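Local structure of Tat-secreted protein Rv2525c (Mycobacterium tuberculosis, 4PMQ) at residues A[107-112]-A[123-128]; A[34-39]-A[68-73]. The protein may act as a peptidoglycan hydrolase with glycosidase activity, and in vitro cleaves p-nitrophenyl esters, preferring the butyrate. All blocks are in the same frame, centred on the assembly; numbering follows the deposited sequence. Where two conformers were deposited one is given.

Contact 1: residues A[107-112]-A[123-128]; sequences ASIDDN and VPYLRS
Ala107, in strand 105-108, and Ile109, just past its end, meet Tyr125 and Leu126 on helix 115-133 within a beta-alpha-beta unit of a TIM-barrel-like fold, a worked example of how such a helix is seated on its strand. The chain then runs on through helix 115-133 and returns as the parallel strand 138-142. The apolar part is buried and rests on few atoms. CB of Ala107 points at the helix and lies 4.1 Å from CD2 of Leu126, with CE2 of Tyr125 slightly farther off. Ile109 reaches the same two residues through its CD1 methyl, which sits 4.0 Å from CD2 of Tyr125 and 4.4 Å from CD2 of Leu126. The Ile109 and Tyr125 side chains run past one another in opposing senses, Ile109 CD1 resting against CD2 and CE2 of the ring. CB of Tyr125 points to the strand, and CG lies anti to the backbone N (chi1 178°). Ile122, one helical turn before Leu126, also touches Ile109, while Trp129 packs on Ala107 and meets the Tyr125 ring edge-to-face.

The other side of the contact is looser. Beyond Ile109 the chain leaves the helix and becomes partly exposed: Asp110 centres an inverse gamma turn, and its carboxylate is bound by Lys70 and Gln67. Asp111 OD2 is hydrogen-bonded to NE1 of Trp76, and Asn112 is exposed.

The polar end of Tyr125 bonds to NE1 of Trp129 and also takes part in a water link to the strand. One water spans the two segments, hydrogen-bonded at 2.8 Å from Ser108 O and 2.7 Å from Tyr125 OH.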
loop_
_atom_site.group_PDB
_atom_site.type_symbol
_atom_site.label_atom_id
_atom_site.label_comp_id
_atom_site.label_asym_id
_atom_site.label_seq_id
_atom_site.Cartn_x
_atom_site.Cartn_y
_atom_site.Cartn_z
ATOM N N ALA A 107 1.684 -1.039 4.852
ATOM C CA ALA A 107 2.354 -2.354 4.875
ATOM C C ALA A 107 1.400 -3.397 4.269
ATOM O O ALA A 107 0.211 -3.438 4.643
ATOM C CB ALA A 107 2.733 -2.718 6.297
ATOM N N SER A 108 1.903 -4.257 3.352
ATOM C CA SER A 108 1.013 -5.207 2.691
ATOM C C SER A 108 0.899 -6.583 3.338
ATOM O O SER A 108 1.902 -7.236 3.688
ATOM C CB SER A 108 1.427 -5.395 1.241
ATOM O OG SER A 108 1.368 -4.126 0.620
ATOM N N ILE A 109 -0.365 -7.027 3.450
ATOM C CA ILE A 109 -0.779 -8.350 3.889
ATOM C C ILE A 109 -1.496 -8.885 2.634
ATOM O O ILE A 109 -2.725 -8.867 2.581
ATOM C CB ILE A 109 -1.629 -8.417 5.184
ATOM C CG1 ILE A 109 -1.007 -7.625 6.389
ATOM C CG2 ILE A 109 -1.908 -9.899 5.548
ATOM C CD1 ILE A 109 0.411 -7.971 6.783
ATOM N N ASP A 110 -0.703 -9.270 1.586
ATOM C CA ASP A 110 -1.193 -9.715 0.286
ATOM C C ASP A 110 -1.564 -11.201 0.356
ATOM O O ASP A 110 -1.036 -12.046 -0.366
ATOM C CB ASP A 110 -0.080 -9.432 -0.764
ATOM C CG ASP A 110 -0.492 -9.734 -2.189
ATOM O OD1 ASP A 110 -1.712 -9.634 -2.493
ATOM O OD2 ASP A 110 0.390 -10.123 -2.985
ATOM N N ASP A 111 -2.456 -11.514 1.300
ATOM C CA ASP A 111 -2.880 -12.863 1.656
ATOM C C ASP A 111 -4.264 -12.841 2.285
ATOM O O ASP A 111 -4.798 -11.765 2.627
ATOM C CB ASP A 111 -1.859 -13.431 2.686
ATOM C CG ASP A 111 -0.614 -14.003 2.039
ATOM O OD1 ASP A 111 -0.736 -15.010 1.306
ATOM O OD2 ASP A 111 0.474 -13.426 2.238
ATOM N N ASN A 112 -4.809 -14.040 2.494
ATOM C CA ASN A 112 -6.101 -14.281 3.131
ATOM C C ASN A 112 -5.801 -15.149 4.358
ATOM O O ASN A 112 -5.961 -16.385 4.318
ATOM C CB ASN A 112 -7.076 -14.957 2.138
ATOM C CG ASN A 112 -8.410 -15.232 2.786
ATOM O OD1 ASN A 112 -8.729 -14.623 3.815
ATOM N ND2 ASN A 112 -9.198 -16.164 2.207
ATOM N N VAL A 123 0.397 -9.799 13.784
ATOM C CA VAL A 123 0.398 -8.861 14.914
ATOM C C VAL A 123 1.884 -8.441 15.210
ATOM O O VAL A 123 2.171 -7.241 15.118
ATOM C CB VAL A 123 -0.338 -9.438 16.152
ATOM C CG1 VAL A 123 -0.028 -8.639 17.416
ATOM C CG2 VAL A 123 -1.848 -9.468 15.898
ATOM N N PRO A 124 2.855 -9.353 15.451
ATOM C CA PRO A 124 4.218 -8.846 15.712
ATOM C C PRO A 124 4.770 -8.088 14.497
ATOM O O PRO A 124 5.543 -7.137 14.673
ATOM C CB PRO A 124 5.033 -10.091 16.039
ATOM C CG PRO A 124 4.182 -11.261 15.707
ATOM C CD PRO A 124 2.754 -10.813 15.670
ATOM N N TYR A 125 4.408 -8.537 13.248
ATOM C CA TYR A 125 4.883 -7.864 12.023
ATOM C C TYR A 125 4.434 -6.381 12.012
ATOM O O TYR A 125 5.267 -5.462 11.903
ATOM C CB TYR A 125 4.351 -8.587 10.765
ATOM C CG TYR A 125 4.769 -7.917 9.474
ATOM C CD1 TYR A 125 6.093 -7.963 9.040
ATOM C CD2 TYR A 125 3.842 -7.245 8.678
ATOM C CE1 TYR A 125 6.492 -7.340 7.863
ATOM C CE2 TYR A 125 4.234 -6.607 7.496
ATOM C CZ TYR A 125 5.566 -6.639 7.105
ATOM O OH TYR A 125 5.989 -6.004 5.960
ATOM N N LEU A 126 3.125 -6.163 12.202
ATOM C CA LEU A 126 2.541 -4.814 12.196
ATOM C C LEU A 126 2.986 -3.982 13.425
ATOM O O LEU A 126 3.172 -2.762 13.299
ATOM C CB LEU A 126 1.010 -4.873 12.082
ATOM C CG LEU A 126 0.451 -5.366 10.732
ATOM C CD1 LEU A 126 -1.071 -5.389 10.747
ATOM C CD2 LEU A 126 0.957 -4.519 9.537
ATOM N N ARG A 127 3.191 -4.638 14.597
ATOM C CA ARG A 127 3.689 -3.918 15.778
ATOM C C ARG A 127 5.134 -3.413 15.472
ATOM O O ARG A 127 5.481 -2.302 15.892
ATOM C CB ARG A 127 3.641 -4.774 17.037
ATOM C CG ARG A 127 2.223 -4.994 17.559
ATOM C CD ARG A 127 2.236 -5.805 18.841
ATOM N NE ARG A 127 0.912 -5.878 19.465
ATOM C CZ ARG A 127 0.543 -6.803 20.339
ATOM N NH1 ARG A 127 1.384 -7.769 20.689
ATOM N NH2 ARG A 127 -0.688 -6.799 20.837
ATOM N N SER A 128 5.956 -4.212 14.722
ATOM C CA SER A 128 7.303 -3.743 14.327
ATOM C C SER A 128 7.212 -2.524 13.435
ATOM O O SER A 128 7.992 -1.578 13.615
ATOM C CB SER A 128 8.083 -4.841 13.621
ATOM O OG SER A 128 8.581 -5.742 14.586
HETATM O O HOH W 1 4.364 -5.935 3.796
#

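Contact 2: residues A[34-39]-A[68-73]; sequences DRRPGG and YGKGST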
loop_
_atom_site.group_PDB
_atom_site.type_symbol
_atom_site.label_atom_id
_atom_site.label_comp_id
_atom_site.label_asym_id
_atom_site.label_seq_id
_atom_site.Cartn_x
_atom_site.Cartn_y
_atom_site.Cartn_z
ATOM N N ASP A 34 11.850 -2.509 -2.560
ATOM C CA ASP A 34 12.813 -3.017 -3.526
ATOM C C ASP A 34 12.148 -4.071 -4.391
ATOM O O ASP A 34 11.066 -4.572 -4.056
ATOM C CB ASP A 34 14.014 -3.633 -2.793
ATOM C CG ASP A 34 14.836 -2.607 -2.024
ATOM O OD1 ASP A 34 15.314 -1.634 -2.649
ATOM O OD2 ASP A 34 14.991 -2.775 -0.805
ATOM N N ARG A 35 12.856 -4.490 -5.441
ATOM C CA ARG A 35 12.411 -5.585 -6.303
ATOM C C ARG A 35 13.013 -6.891 -5.772
ATOM O O ARG A 35 14.248 -7.030 -5.713
ATOM C CB ARG A 35 12.875 -5.321 -7.750
ATOM C CG ARG A 35 12.358 -3.999 -8.327
ATOM C CD ARG A 35 12.883 -3.660 -9.718
ATOM N NE ARG A 35 14.343 -3.536 -9.779
ATOM C CZ ARG A 35 15.013 -2.418 -9.501
ATOM N NH1 ARG A 35 14.367 -1.327 -9.092
ATOM N NH2 ARG A 35 16.335 -2.387 -9.614
ATOM N N ARG A 36 12.165 -7.861 -5.408
ATOM C CA ARG A 36 12.673 -9.137 -4.901
ATOM C C ARG A 36 13.376 -9.931 -6.034
ATOM O O ARG A 36 13.190 -9.589 -7.220
ATOM C CB ARG A 36 11.502 -9.962 -4.300
ATOM C CG ARG A 36 10.378 -10.296 -5.294
ATOM C CD ARG A 36 9.389 -11.283 -4.718
ATOM N NE ARG A 36 8.260 -11.501 -5.616
ATOM C CZ ARG A 36 7.143 -10.777 -5.616
ATOM N NH1 ARG A 36 6.992 -9.763 -4.756
ATOM N NH2 ARG A 36 6.169 -11.054 -6.472
ATOM N N PRO A 37 14.131 -11.001 -5.721
ATOM C CA PRO A 37 14.663 -11.855 -6.791
ATOM C C PRO A 37 13.510 -12.408 -7.626
ATOM O O PRO A 37 12.481 -12.778 -7.071
ATOM C CB PRO A 37 15.369 -12.977 -6.017
ATOM C CG PRO A 37 15.767 -12.348 -4.703
ATOM C CD PRO A 37 14.503 -11.540 -4.386
ATOM N N GLY A 38 13.640 -12.363 -8.944
ATOM C CA GLY A 38 12.554 -12.767 -9.835
ATOM C C GLY A 38 11.636 -11.593 -10.157
ATOM O O GLY A 38 10.702 -11.734 -10.953
ATOM N N GLY A 39 11.879 -10.445 -9.515
ATOM C CA GLY A 39 11.066 -9.244 -9.688
ATOM C C GLY A 39 11.739 -8.068 -10.386
ATOM O O GLY A 39 11.254 -6.935 -10.262
ATOM N N TYR A 68 7.385 -6.297 -0.492
ATOM C CA TYR A 68 8.633 -6.805 -1.040
ATOM C C TYR A 68 8.426 -8.239 -1.537
ATOM O O TYR A 68 8.576 -8.489 -2.729
ATOM C CB TYR A 68 9.781 -6.715 -0.020
ATOM C CG TYR A 68 11.061 -7.360 -0.522
ATOM C CD1 TYR A 68 11.893 -6.700 -1.428
ATOM C CD2 TYR A 68 11.456 -8.617 -0.070
ATOM C CE1 TYR A 68 13.073 -7.298 -1.900
ATOM C CE2 TYR A 68 12.623 -9.225 -0.540
ATOM C CZ TYR A 68 13.446 -8.550 -1.426
ATOM O OH TYR A 68 14.605 -9.174 -1.859
ATOM N N GLY A 69 8.129 -9.168 -0.617
ATOM C CA GLY A 69 7.899 -10.569 -0.949
ATOM C C GLY A 69 6.454 -10.885 -1.290
ATOM O O GLY A 69 5.595 -9.993 -1.324
ATOM N N LYS A 70 6.180 -12.161 -1.547
ATOM C CA LYS A 70 4.842 -12.638 -1.920
ATOM C C LYS A 70 4.738 -14.136 -1.699
ATOM O O LYS A 70 5.733 -14.833 -1.886
ATOM C CB LYS A 70 4.595 -12.329 -3.417
ATOM C CG LYS A 70 3.121 -12.437 -3.843
ATOM C CD LYS A 70 3.000 -12.430 -5.373
ATOM C CE LYS A 70 1.592 -12.180 -5.854
ATOM N NZ LYS A 70 1.193 -10.755 -5.683
ATOM N N GLY A 71 3.560 -14.606 -1.299
ATOM C CA GLY A 71 3.300 -16.033 -1.120
ATOM C C GLY A 71 4.223 -16.643 -0.088
ATOM O O GLY A 71 4.211 -16.218 1.067
ATOM N N SER A 72 5.099 -17.571 -0.528
ATOM C CA SER A 72 6.033 -18.280 0.336
ATOM C C SER A 72 7.066 -17.332 0.968
ATOM O O SER A 72 7.716 -17.708 1.940
ATOM C CB SER A 72 6.723 -19.410 -0.429
ATOM O OG SER A 72 7.626 -18.894 -1.395
ATOM N N THR A 73 7.246 -16.125 0.388
ATOM C CA THR A 73 8.153 -15.088 0.904
ATOM C C THR A 73 7.341 -13.833 1.346
ATOM O O THR A 73 7.926 -12.755 1.458
ATOM C CB THR A 73 9.245 -14.735 -0.111
ATOM O OG1 THR A 73 8.617 -14.137 -1.252
ATOM C CG2 THR A 73 10.087 -15.967 -0.531
HETATM O O HOH W 2 9.427 -6.830 -4.721
#
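Two loops that follow neighbouring parallel strands of the barrel-like sheet, residues 34-39 after strand 27-31 and residues 68-73 after strand 61-66, join here at the surface, illustrating how one arginine can tie such loops together. Arg36 does most of the work. Its CB sits over one face of the Tyr68 ring, displaced toward the rim, in a CH-pi contact 4.0 Å from the ring centroid. CG takes the crowded position between backbone N and carbonyl carbon (chi1 60°), and the chain then extends from CG to NE past the tyrosine carbonyl. NH1 donates to Tyr68 O at 2.9 Å; the acceptor lies in the guanidinium plane, although the donor is tilted 34° from the carbonyl plane. Lys70 CB lies over one guanidinium face, 3.5 Å above the plane and displaced toward the rim. Tyr68 O also accepts from a water at 2.7 Å; that water donates to Asp34 O and accepts from Arg36 N, stitching both backbones together. At the hydroxyl end of the ring, Pro37 crosses Tyr68 at about a right angle, its CD 3.5 Å from the tyrosine OH. Asp34 CB instead lies alongside CD1 and CE1, 3.9 Å from Tyr68 CE1.

Arg36 through Gly39 form a type II turn, closed by Gly39 N to Arg36 O. Arg36 NH2 and Gly38 N each hydrogen-bond to a tartrate, probably from the crystallisation liquor, consistent with a pocket here. Around the contact, Asp34 is salt-bridged to Arg89 of helix 79-96, and Asp75, in the loop leading to that helix, accepts from the backbone N of Tyr68 and of Gly69.

In the fold
All of contact 2 precedes contact 1 along the chain, so the two come in series, with centres about 15 Å apart. Both sit on the same barrel-like sheet, in which strands 27-31, 61-66, 105-108 and 138-142 run side by side and parallel. Contact 2 links the loops after the first two of these strands; contact 1 seats helix 115-133 against the third. They meet where Lys70 NZ forms a salt bridge with Asp110 OD2 at 2.9 Å. The bridge links the loop leaving contact 1 with the surface loops of contact 2, where tartrate is bound, an arrangement consistent with a ligand pocket at the strand ends.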